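Side-chain contact in flagellar motor switch protein FliG (Thermotoga maritima, PDB 3AJC), which probably forms part of the switch complex at the base of the flagellar basal body, which contacts chemotaxis proteins and motor components that set the direction of rotation: residues Ser66-Glu69 / Ile70-Asn73. Residues are numbered along the deposited sequence; the frame is centred on the assembly and turned at random.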
ATOM      1  N   SER A  66      22.045   2.203  -3.524  1.00 49.53           N
ATOM      2  CA  SER A  66      23.124   3.105  -3.896  1.00 46.92           C
ATOM      3  C   SER A  66      23.042   3.427  -5.381  1.00 45.34           C
ATOM      4  O   SER A  66      22.299   2.786  -6.132  1.00 43.13           O
ATOM      5  CB  SER A  66      24.480   2.471  -3.586  1.00 45.93           C
ATOM      6  OG  SER A  66      24.694   1.324  -4.390  1.00 47.21           O
ATOM      7  N   VAL A  67      23.804   4.428  -5.797  1.00 44.54           N
ATOM      8  CA  VAL A  67      23.832   4.821  -7.195  1.00 45.95           C
ATOM      9  C   VAL A  67      24.303   3.625  -8.018  1.00 47.48           C
ATOM     10  O   VAL A  67      23.811   3.372  -9.125  1.00 46.17           O
ATOM     11  CB  VAL A  67      24.802   5.989  -7.407  1.00 45.74           C
ATOM     12  CG1 VAL A  67      24.874   6.343  -8.883  1.00 46.69           C
ATOM     13  CG2 VAL A  67      24.355   7.185  -6.576  1.00 44.48           C
ATOM     14  N   LYS A  68      25.252   2.882  -7.454  1.00 49.43           N
ATOM     15  CA  LYS A  68      25.813   1.712  -8.115  1.00 50.65           C
ATOM     16  C   LYS A  68      24.745   0.665  -8.378  1.00 50.29           C
ATOM     17  O   LYS A  68      24.666   0.111  -9.473  1.00 49.39           O
ATOM     18  CB  LYS A  68      26.926   1.098  -7.258  1.00 52.68           C
ATOM     19  CG  LYS A  68      28.094   0.594  -8.075  1.00 56.57           C
ATOM     20  CD  LYS A  68      28.791   1.771  -8.743  1.00 60.15           C
ATOM     21  CE  LYS A  68      29.639   1.329  -9.923  1.00 62.41           C
ATOM     22  NZ  LYS A  68      30.134   2.505 -10.706  1.00 63.20           N
ATOM     23  N   GLU A  69      23.931   0.393  -7.363  1.00 50.50           N
ATOM     24  CA  GLU A  69      22.872  -0.601  -7.476  1.00 51.73           C
ATOM     25  C   GLU A  69      21.841  -0.196  -8.535  1.00 50.30           C
ATOM     26  O   GLU A  69      21.341  -1.031  -9.283  1.00 48.02           O
ATOM     27  CB  GLU A  69      22.201  -0.782  -6.117  1.00 54.90           C
ATOM     28  CG  GLU A  69      21.056  -1.774  -6.100  1.00 60.82           C
ATOM     29  CD  GLU A  69      21.273  -2.864  -5.078  1.00 65.45           C
ATOM     30  OE1 GLU A  69      21.971  -3.857  -5.390  1.00 67.58           O
ATOM     31  OE2 GLU A  69      20.758  -2.717  -3.953  1.00 68.45           O
ATOM     32  N   ILE A  70      21.529   1.093  -8.586  1.00 49.53           N
ATOM     33  CA  ILE A  70      20.577   1.611  -9.561  1.00 48.94           C
ATOM     34  C   ILE A  70      21.169   1.417 -10.955  1.00 49.46           C
ATOM     35  O   ILE A  70      20.511   0.907 -11.865  1.00 46.65           O
ATOM     36  CB  ILE A  70      20.311   3.121  -9.310  1.00 47.39           C
ATOM     37  CG1 ILE A  70      19.612   3.291  -7.959  1.00 46.12           C
ATOM     38  CG2 ILE A  70      19.476   3.710 -10.439  1.00 46.72           C
ATOM     39  CD1 ILE A  70      19.528   4.709  -7.470  1.00 42.89           C
ATOM     40  N   GLU A  71      22.426   1.818 -11.101  1.00 50.66           N
ATOM     41  CA  GLU A  71      23.135   1.705 -12.368  1.00 54.93           C
ATOM     42  C   GLU A  71      23.162   0.266 -12.881  1.00 56.26           C
ATOM     43  O   GLU A  71      22.942   0.019 -14.068  1.00 55.42           O
ATOM     44  CB  GLU A  71      24.559   2.246 -12.199  1.00 55.99           C
ATOM     45  CG  GLU A  71      25.466   2.063 -13.398  1.00 59.65           C
ATOM     46  CD  GLU A  71      26.760   2.840 -13.257  1.00 61.65           C
ATOM     47  OE1 GLU A  71      27.363   2.804 -12.162  1.00 64.04           O
ATOM     48  OE2 GLU A  71      27.182   3.486 -14.239  1.00 62.82           O
ATOM     49  N   ARG A  72      23.421  -0.679 -11.977  1.00 58.55           N
ATOM     50  CA  ARG A  72      23.486  -2.102 -12.315  1.00 60.20           C
ATOM     51  C   ARG A  72      22.127  -2.663 -12.710  1.00 60.39           C
ATOM     52  O   ARG A  72      21.988  -3.291 -13.759  1.00 61.18           O
ATOM     53  CB  ARG A  72      24.035  -2.904 -11.127  1.00 62.46           C
ATOM     54  CG  ARG A  72      25.465  -3.417 -11.300  1.00 65.46           C
ATOM     55  CD  ARG A  72      25.939  -4.178 -10.059  1.00 67.98           C
ATOM     56  NE  ARG A  72      26.307  -3.291  -8.955  1.00 70.51           N
ATOM     57  CZ  ARG A  72      26.151  -3.594  -7.670  1.00 71.92           C
ATOM     58  NH1 ARG A  72      25.629  -4.760  -7.328  1.00 72.28           N
ATOM     59  NH2 ARG A  72      26.516  -2.734  -6.726  1.00 72.62           N
ATOM     60  N   ASN A  73      21.126  -2.448 -11.863  1.00 61.35           N
ATOM     61  CA  ASN A  73      19.783  -2.940 -12.137  1.00 62.94           C
ATOM     62  C   ASN A  73      19.242  -2.394 -13.448  1.00 63.02           C
ATOM     63  O   ASN A  73      18.557  -3.105 -14.185  1.00 63.40           O
ATOM     64  CB  ASN A  73      18.836  -2.570 -10.995  1.00 65.72           C
ATOM     65  CG  ASN A  73      19.021  -3.455  -9.781  1.00 69.24           C
ATOM     66  OD1 ASN A  73      18.747  -4.658  -9.826  1.00 70.91           O
ATOM     67  ND2 ASN A  73      19.494  -2.867  -8.689  1.00 72.15           N
TER
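Ile-70, Glu-71, Arg-72 and Asn-73 each donate their backbone N-H to the carbonyl O four residues earlier, from Ser-66 O to Glu-69 O, forming the first turns of helix 67-79. Ser-66 is the N-cap: its OG accepts from Glu-69 N at 3.2 Å, over a nearly straight 160° bond. Serine suits the place because its short hydroxyl can fold back to an amide that no earlier turn can serve. The Glu-69 chain, bent at chi2, turns its carboxylate back to Thr-65, whose OG1 is hydrogen-bonded to OE2. A carboxylate in the first turn probably also gains from the helix dipole. This surface helix belongs to the FliG middle domain, and the Glu-69 side chain lies about 8 Å from that of Arg-58, a residue of the EHPQR motif important for interaction with FliM. On the exposed surface, Lys-68 and Glu-71 run side by side; a bend at chi2 (66°) brings Lys-68 NZ to 3.1 Å from Glu-71 OE1, a salt bridge made on the syn side, somewhat out of the carboxylate plane. Arg-72 crosses Lys-68 at about a right angle, its guanidinium meeting Lys-68 CG edge-on, while Glu-69 CA lies over one face, toward its rim. The methylene stem of Lys-68 carries this packing, CB and CG each 3.9 Å from Arg-72 NH2, while NZ stays with Glu-71. Asn-73, whose short amide can reach a carbonyl one turn back, brings ND2 to 2.7 Å from Glu-69 O, a weak, bent bond (127°) that adds a second donor to a carbonyl already engaged by Asn-73 N.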